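Ferredoxin-NADP reductase (Neisseria gonorrhoeae MIA_2011_03-10, PDB 5TR9) probably catalyses electron transfer between NADP(H) and ferredoxin or flavodoxin through its bound FAD, as in other ferredoxin-NADP reductases. Local coordinates at residues A[228-242]-A[255-267]. Sequence-based numbering, arbitrary orientation.
Sequences RFMICGNPEMVKDTF and NRIPGQIMMENGF. With FAD (flavin-adenine dinucleotide), chain C; EDO (1,2-ethanediol), chain B.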
loop_
_atom_site.group_PDB
_atom_site.type_symbol
_atom_site.label_atom_id
_atom_site.label_comp_id
_atom_site.label_asym_id
_atom_site.label_seq_id
_atom_site.Cartn_x
_atom_site.Cartn_y
_atom_site.Cartn_z
ATOM N N ARG A 228 -14.328 -3.819 7.837
ATOM C CA ARG A 228 -13.829 -4.453 6.621
ATOM C C ARG A 228 -12.335 -4.182 6.518
ATOM O O ARG A 228 -11.913 -3.025 6.590
ATOM C CB ARG A 228 -14.583 -3.941 5.384
ATOM C CG ARG A 228 -16.101 -4.197 5.443
ATOM C CD ARG A 228 -16.418 -5.698 5.398
ATOM N NE ARG A 228 -17.858 -5.992 5.375
ATOM C CZ ARG A 228 -18.605 -6.198 6.456
ATOM N NH1 ARG A 228 -18.069 -6.115 7.666
ATOM N NH2 ARG A 228 -19.897 -6.483 6.331
ATOM N N PHE A 229 -11.547 -5.244 6.379
ATOM C CA PHE A 229 -10.087 -5.179 6.429
ATOM C C PHE A 229 -9.469 -5.338 5.047
ATOM O O PHE A 229 -9.913 -6.167 4.246
ATOM C CB PHE A 229 -9.506 -6.290 7.317
ATOM C CG PHE A 229 -9.749 -6.108 8.788
ATOM C CD1 PHE A 229 -8.908 -5.307 9.547
ATOM C CD2 PHE A 229 -10.799 -6.771 9.421
ATOM C CE1 PHE A 229 -9.109 -5.151 10.923
ATOM C CE2 PHE A 229 -11.013 -6.612 10.796
ATOM C CZ PHE A 229 -10.163 -5.806 11.546
ATOM N N MET A 230 -8.388 -4.597 4.801
ATOM C CA MET A 230 -7.516 -4.845 3.661
ATOM C C MET A 230 -6.101 -4.998 4.194
ATOM O O MET A 230 -5.701 -4.271 5.105
ATOM C CB MET A 230 -7.591 -3.705 2.645
ATOM C CG MET A 230 -9.024 -3.358 2.239
ATOM S SD MET A 230 -9.085 -2.010 1.058
ATOM C CE MET A 230 -8.496 -2.846 -0.425
ATOM N N ILE A 231 -5.358 -5.961 3.656
ATOM C CA ILE A 231 -4.040 -6.307 4.179
ATOM C C ILE A 231 -3.046 -6.305 3.032
ATOM O O ILE A 231 -3.254 -7.002 2.036
ATOM C CB ILE A 231 -4.023 -7.693 4.844
ATOM C CG1 ILE A 231 -5.249 -7.910 5.733
ATOM C CG2 ILE A 231 -2.711 -7.874 5.634
ATOM C CD1 ILE A 231 -5.360 -9.366 6.228
ATOM N N CYS A 232 -1.931 -5.594 3.202
ATOM C CA CYS A 232 -0.874 -5.627 2.192
ATOM C C CYS A 232 0.467 -5.477 2.894
ATOM O O CYS A 232 0.720 -4.454 3.529
ATOM C CB CYS A 232 -1.062 -4.525 1.136
ATOM S SG CYS A 232 0.163 -4.622 -0.218
ATOM N N GLY A 233 1.328 -6.480 2.786
ATOM C CA GLY A 233 2.571 -6.434 3.537
ATOM C C GLY A 233 3.431 -7.633 3.216
ATOM O O GLY A 233 3.192 -8.345 2.236
ATOM N N ASN A 234 4.455 -7.856 4.045
ATOM C CA ASN A 234 5.319 -8.994 3.775
ATOM C C ASN A 234 4.508 -10.286 3.921
ATOM O O ASN A 234 3.520 -10.335 4.669
ATOM C CB ASN A 234 6.568 -8.987 4.674
ATOM C CG ASN A 234 6.255 -9.053 6.159
ATOM O OD1 ASN A 234 5.952 -10.122 6.695
ATOM N ND2 ASN A 234 6.409 -7.919 6.855
ATOM N N PRO A 235 4.849 -11.316 3.143
ATOM C CA PRO A 235 4.031 -12.542 3.131
ATOM C C PRO A 235 3.767 -13.114 4.509
ATOM O O PRO A 235 2.639 -13.540 4.776
ATOM C CB PRO A 235 4.865 -13.487 2.264
ATOM C CG PRO A 235 5.534 -12.569 1.284
ATOM C CD PRO A 235 5.872 -11.327 2.082
ATOM N N GLU A 236 4.761 -13.110 5.408
ATOM C CA GLU A 236 4.526 -13.661 6.740
ATOM C C GLU A 236 3.501 -12.836 7.504
ATOM O O GLU A 236 2.624 -13.392 8.178
ATOM C CB GLU A 236 5.830 -13.752 7.531
ATOM C CG GLU A 236 5.595 -14.337 8.914
ATOM C CD GLU A 236 6.851 -14.714 9.654
ATOM O OE1 GLU A 236 6.696 -15.303 10.740
ATOM O OE2 GLU A 236 7.971 -14.442 9.168
ATOM N N MET A 237 3.608 -11.504 7.423
ATOM C CA MET A 237 2.627 -10.649 8.087
ATOM C C MET A 237 1.235 -10.867 7.515
ATOM O O MET A 237 0.260 -10.965 8.265
ATOM C CB MET A 237 3.028 -9.180 7.963
ATOM C CG MET A 237 1.947 -8.229 8.460
ATOM S SD MET A 237 0.841 -7.683 7.132
ATOM C CE MET A 237 -0.134 -6.451 7.991
ATOM N N VAL A 238 1.121 -10.950 6.189
ATOM C CA VAL A 238 -0.198 -11.118 5.582
ATOM C C VAL A 238 -0.837 -12.414 6.059
ATOM O O VAL A 238 -2.010 -12.432 6.458
ATOM C CB VAL A 238 -0.097 -11.065 4.049
ATOM C CG1 VAL A 238 -1.447 -11.363 3.447
ATOM C CG2 VAL A 238 0.358 -9.672 3.617
ATOM N N LYS A 239 -0.067 -13.507 6.041
ATOM C CA LYS A 239 -0.564 -14.800 6.514
ATOM C C LYS A 239 -0.941 -14.750 7.991
ATOM O O LYS A 239 -2.036 -15.183 8.382
ATOM C CB LYS A 239 0.485 -15.887 6.268
ATOM C CG LYS A 239 0.011 -17.284 6.669
ATOM C CD LYS A 239 1.058 -18.353 6.370
ATOM C CE LYS A 239 1.961 -18.604 7.564
ATOM N NZ LYS A 239 2.862 -19.778 7.352
ATOM N N ASP A 240 -0.044 -14.224 8.831
ATOM C CA ASP A 240 -0.308 -14.188 10.269
ATOM C C ASP A 240 -1.507 -13.300 10.594
ATOM O O ASP A 240 -2.315 -13.633 11.470
ATOM C CB ASP A 240 0.925 -13.691 11.024
ATOM C CG ASP A 240 2.054 -14.711 11.074
ATOM O OD1 ASP A 240 1.834 -15.902 10.748
ATOM O OD2 ASP A 240 3.176 -14.306 11.465
ATOM N N THR A 241 -1.635 -12.166 9.899
ATOM C CA THR A 241 -2.779 -11.282 10.120
ATOM C C THR A 241 -4.075 -11.955 9.686
ATOM O O THR A 241 -5.082 -11.907 10.405
ATOM C CB THR A 241 -2.565 -9.970 9.367
ATOM O OG1 THR A 241 -1.346 -9.362 9.816
ATOM C CG2 THR A 241 -3.731 -8.999 9.585
ATOM N N PHE A 242 -4.064 -12.590 8.513
ATOM C CA PHE A 242 -5.248 -13.307 8.029
ATOM C C PHE A 242 -5.681 -14.384 9.016
ATOM O O PHE A 242 -6.861 -14.468 9.389
ATOM C CB PHE A 242 -4.944 -13.916 6.658
ATOM C CG PHE A 242 -6.036 -14.801 6.126
ATOM C CD1 PHE A 242 -7.264 -14.276 5.785
ATOM C CD2 PHE A 242 -5.820 -16.155 5.942
ATOM C CE1 PHE A 242 -8.270 -15.104 5.307
ATOM C CE2 PHE A 242 -6.825 -16.983 5.441
ATOM C CZ PHE A 242 -8.045 -16.447 5.118
ATOM N N ASN A 255 -15.926 -14.188 -4.496
ATOM C CA ASN A 255 -16.867 -13.794 -5.548
ATOM C C ASN A 255 -18.295 -13.670 -5.024
ATOM O O ASN A 255 -18.989 -12.684 -5.304
ATOM C CB ASN A 255 -16.818 -14.799 -6.696
ATOM C CG ASN A 255 -15.749 -14.474 -7.707
ATOM O OD1 ASN A 255 -14.932 -13.576 -7.498
ATOM N ND2 ASN A 255 -15.747 -15.202 -8.819
ATOM N N ARG A 256 -18.759 -14.672 -4.279
ATOM C CA ARG A 256 -20.123 -14.700 -3.776
ATOM C C ARG A 256 -20.220 -14.575 -2.261
ATOM O O ARG A 256 -21.332 -14.655 -1.723
ATOM C CB ARG A 256 -20.810 -15.992 -4.220
ATOM C CG ARG A 256 -20.970 -16.099 -5.726
ATOM C CD ARG A 256 -21.700 -17.379 -6.076
ATOM N NE ARG A 256 -21.558 -17.724 -7.482
ATOM C CZ ARG A 256 -22.309 -17.222 -8.452
ATOM N NH1 ARG A 256 -23.253 -16.335 -8.171
ATOM N NH2 ARG A 256 -22.113 -17.609 -9.703
ATOM N N ILE A 257 -19.104 -14.412 -1.566
ATOM C CA ILE A 257 -19.052 -14.274 -0.112
ATOM C C ILE A 257 -18.683 -12.830 0.208
ATOM O O ILE A 257 -17.558 -12.407 -0.100
ATOM C CB ILE A 257 -18.019 -15.224 0.519
ATOM C CG1 ILE A 257 -18.207 -16.664 0.035
ATOM C CG2 ILE A 257 -18.090 -15.127 2.046
ATOM C CD1 ILE A 257 -19.493 -17.278 0.469
ATOM N N PRO A 258 -19.563 -12.047 0.839
ATOM C CA PRO A 258 -19.162 -10.668 1.188
ATOM C C PRO A 258 -17.893 -10.631 2.020
ATOM O O PRO A 258 -16.914 -9.971 1.641
ATOM C CB PRO A 258 -20.385 -10.132 1.945
ATOM C CG PRO A 258 -21.540 -10.899 1.352
ATOM C CD PRO A 258 -20.981 -12.305 1.143
ATOM N N GLY A 259 -17.869 -11.354 3.120
ATOM C CA GLY A 259 -16.647 -11.457 3.886
ATOM C C GLY A 259 -16.225 -10.118 4.462
ATOM O O GLY A 259 -16.935 -9.113 4.408
ATOM N N GLN A 260 -15.035 -10.133 5.051
ATOM C CA GLN A 260 -14.519 -8.924 5.667
ATOM C C GLN A 260 -13.038 -8.702 5.391
ATOM O O GLN A 260 -12.462 -7.781 5.975
ATOM C CB GLN A 260 -14.749 -8.949 7.197
ATOM C CG GLN A 260 -16.223 -9.091 7.645
ATOM C CD GLN A 260 -16.713 -10.539 7.651
ATOM O OE1 GLN A 260 -15.931 -11.474 7.817
ATOM N NE2 GLN A 260 -18.013 -10.726 7.452
ATOM N N ILE A 261 -12.388 -9.510 4.547
ATOM C CA ILE A 261 -10.941 -9.414 4.367
ATOM C C ILE A 261 -10.581 -9.453 2.887
ATOM O O ILE A 261 -11.004 -10.362 2.163
ATOM C CB ILE A 261 -10.204 -10.553 5.095
ATOM C CG1 ILE A 261 -10.604 -10.634 6.569
ATOM C CG2 ILE A 261 -8.703 -10.376 4.966
ATOM C CD1 ILE A 261 -10.096 -11.908 7.226
ATOM N N MET A 262 -9.761 -8.496 2.453
ATOM C CA MET A 262 -9.035 -8.561 1.189
ATOM C C MET A 262 -7.549 -8.502 1.499
ATOM O O MET A 262 -7.135 -7.764 2.395
ATOM C CB MET A 262 -9.384 -7.400 0.261
ATOM C CG MET A 262 -10.824 -7.350 -0.154
ATOM S SD MET A 262 -11.146 -5.813 -1.034
ATOM C CE MET A 262 -12.916 -5.975 -1.250
ATOM N N MET A 263 -6.741 -9.251 0.747
ATOM C CA MET A 263 -5.315 -9.281 1.051
ATOM C C MET A 263 -4.491 -9.474 -0.217
ATOM O O MET A 263 -4.948 -10.067 -1.202
ATOM C CB MET A 263 -5.004 -10.383 2.065
ATOM C CG MET A 263 -5.355 -11.758 1.604
ATOM S SD MET A 263 -5.186 -12.907 2.993
ATOM C CE MET A 263 -5.575 -14.454 2.193
ATOM N N GLU A 264 -3.265 -8.950 -0.177
ATOM C CA GLU A 264 -2.316 -9.081 -1.272
ATOM C C GLU A 264 -0.910 -9.036 -0.695
ATOM O O GLU A 264 -0.603 -8.128 0.079
ATOM C CB GLU A 264 -2.530 -7.945 -2.280
ATOM C CG GLU A 264 -1.594 -7.938 -3.478
ATOM C CD GLU A 264 -1.854 -6.708 -4.344
ATOM O OE1 GLU A 264 -1.110 -5.712 -4.195
ATOM O OE2 GLU A 264 -2.815 -6.725 -5.144
ATOM N N ASN A 265 -0.064 -10.009 -1.051
ATOM C CA ASN A 265 1.324 -9.954 -0.603
ATOM C C ASN A 265 2.005 -8.747 -1.236
ATOM O O ASN A 265 1.848 -8.491 -2.434
ATOM C CB ASN A 265 2.085 -11.226 -0.989
ATOM C CG ASN A 265 1.718 -12.430 -0.125
ATOM O OD1 ASN A 265 1.013 -12.318 0.874
ATOM N ND2 ASN A 265 2.224 -13.595 -0.515
ATOM N N GLY A 266 2.768 -8.005 -0.427
ATOM C CA GLY A 266 3.460 -6.815 -0.916
ATOM C C GLY A 266 4.716 -7.083 -1.707
ATOM O O GLY A 266 5.287 -6.157 -2.298
ATOM N N PHE A 267 5.167 -8.331 -1.720
ATOM C CA PHE A 267 6.267 -8.761 -2.560
ATOM C C PHE A 267 6.320 -10.285 -2.529
ATOM O O PHE A 267 5.502 -10.914 -1.844
ATOM C CB PHE A 267 7.606 -8.146 -2.103
ATOM C CG PHE A 267 7.982 -8.446 -0.668
ATOM C CD1 PHE A 267 8.669 -9.605 -0.341
ATOM C CD2 PHE A 267 7.681 -7.549 0.343
ATOM C CE1 PHE A 267 9.037 -9.876 0.967
ATOM C CE2 PHE A 267 8.051 -7.811 1.653
ATOM C CZ PHE A 267 8.726 -8.972 1.964
ATOM O OXT PHE A 267 7.170 -10.900 -3.183
HETATM P PA FAD C . 13.996 -9.153 -6.021
HETATM O O1A FAD C . 14.865 -10.128 -6.746
HETATM O O2A FAD C . 12.617 -8.904 -6.621
HETATM O O5B FAD C . 13.744 -9.584 -4.541
HETATM C C5B FAD C . 14.825 -10.008 -3.687
HETATM C C4B FAD C . 14.247 -10.207 -2.308
HETATM O O4B FAD C . 13.974 -8.916 -1.726
HETATM C C3B FAD C . 12.906 -10.927 -2.268
HETATM O O3B FAD C . 13.061 -12.342 -2.269
HETATM C C2B FAD C . 12.311 -10.439 -0.946
HETATM O O2B FAD C . 12.825 -11.173 0.160
HETATM C C1B FAD C . 12.855 -9.013 -0.859
HETATM N N9A FAD C . 11.915 -7.967 -1.236
HETATM C C8A FAD C . 11.474 -7.651 -2.492
HETATM N N7A FAD C . 10.667 -6.615 -2.528
HETATM C C5A FAD C . 10.590 -6.216 -1.202
HETATM C C6A FAD C . 9.892 -5.172 -0.570
HETATM N N6A FAD C . 9.101 -4.313 -1.222
HETATM N N1A FAD C . 10.018 -5.055 0.772
HETATM C C2A FAD C . 10.810 -5.915 1.423
HETATM N N3A FAD C . 11.515 -6.940 0.932
HETATM C C4A FAD C . 11.367 -7.030 -0.397
HETATM N N1 FAD C . 8.169 -3.462 -4.077
HETATM C C2 FAD C . 8.213 -2.154 -3.693
HETATM O O2 FAD C . 9.266 -1.641 -3.284
HETATM N N3 FAD C . 7.049 -1.396 -3.739
HETATM C C4 FAD C . 5.804 -1.847 -4.150
HETATM O O4 FAD C . 4.837 -1.085 -4.168
HETATM C C4X FAD C . 5.781 -3.228 -4.564
HETATM N N5 FAD C . 4.629 -3.746 -4.951
HETATM C C5X FAD C . 4.617 -5.070 -5.346
HETATM C C6 FAD C . 3.408 -5.633 -5.765
HETATM C C7 FAD C . 3.339 -6.960 -6.170
HETATM C C7M FAD C . 2.024 -7.532 -6.632
HETATM C C8 FAD C . 4.503 -7.745 -6.173
HETATM C C8M FAD C . 4.455 -9.187 -6.617
HETATM C C9 FAD C . 5.709 -7.189 -5.749
HETATM C C9A FAD C . 5.778 -5.861 -5.343
HETATM N N10 FAD C . 6.976 -5.275 -4.869
HETATM C C10 FAD C . 7.016 -3.957 -4.503
HETATM C "C1'" FAD C . 8.253 -5.985 -4.965
HETATM C "C2'" FAD C . 8.965 -5.580 -6.269
HETATM O "O2'" FAD C . 8.305 -6.114 -7.419
HETATM C "C3'" FAD C . 10.430 -6.023 -6.274
HETATM O "O3'" FAD C . 10.514 -7.391 -5.893
HETATM C "C4'" FAD C . 11.355 -5.109 -5.468
HETATM O "O4'" FAD C . 11.414 -3.832 -6.109
HETATM C "C5'" FAD C . 12.760 -5.657 -5.332
HETATM O "O5'" FAD C . 13.272 -5.964 -6.644
HETATM P P FAD C . 14.750 -6.511 -6.827
HETATM O O1P FAD C . 15.749 -5.484 -6.310
HETATM O O2P FAD C . 14.881 -6.977 -8.234
HETATM O O3P FAD C . 14.758 -7.775 -5.835
HETATM C C1 EDO B . 4.353 -17.036 5.463
HETATM O O1 EDO B . 4.655 -16.794 4.087
HETATM C C2 EDO B . 5.631 -17.192 6.277
HETATM O O2 EDO B . 5.281 -17.600 7.604
HETATM O O HOH W 1 -18.303 -7.353 2.769
HETATM O O HOH W 2 0.947 -14.404 2.692
#
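F229 and I231 are joined to Q260, M262 and E264 by the backbone ladder that sets strand 261-265 parallel to strand 228-233. F229 N gives a nearly straight bond to Q260 O (2.7 Å), and M262 N, I231 N and E264 N take up the following rungs. Further along, G266 N donates to G233 O (2.7 Å) next to the flavin, where G266 O lies 3.1 Å from FAD C9A.

Apolar packing fills the side of the sheet that carries I231, I261 and M263, where helix 235-242 runs back over the sheet, nearly antiparallel to strand 261-265 (158°). M263 reaches the helix because its CG sits between the backbone N and the carbonyl carbon (chi1 60°) and the rest of the chain is extended. Its CE methyl lies squarely over the F242 ring, 3.9 Å from the centroid, while SD approaches the same ring obliquely in a Met-aromatic contact. I261 CD1 meets F242 CD1, and V238 CG1 rests on M263 CB. On the other sheet face, M230 and M262 run side by side.

Polar links bridge both ends through water: one molecule joins R228 NE to G259 O, another P235 O to N265 OD1. N234 OD1 caps the helix by accepting from M237 N (2.8 Å), the donor standing above the carbonyl plane.

The ring of F267, the C-terminal residue, closes the contact, with a CH-pi contact from P235 CD (3.9 Å to the centroid) on one face and the FAD adenine over the opposite one; N234 CB touches its CZ at 3.5 Å. This beta-alpha-beta unit thus couples an edge strand of the parallel NAD-binding sheet to the cofactor: backbone bonds fix the strand's course, and proline and adenine together hold the terminal ring between them.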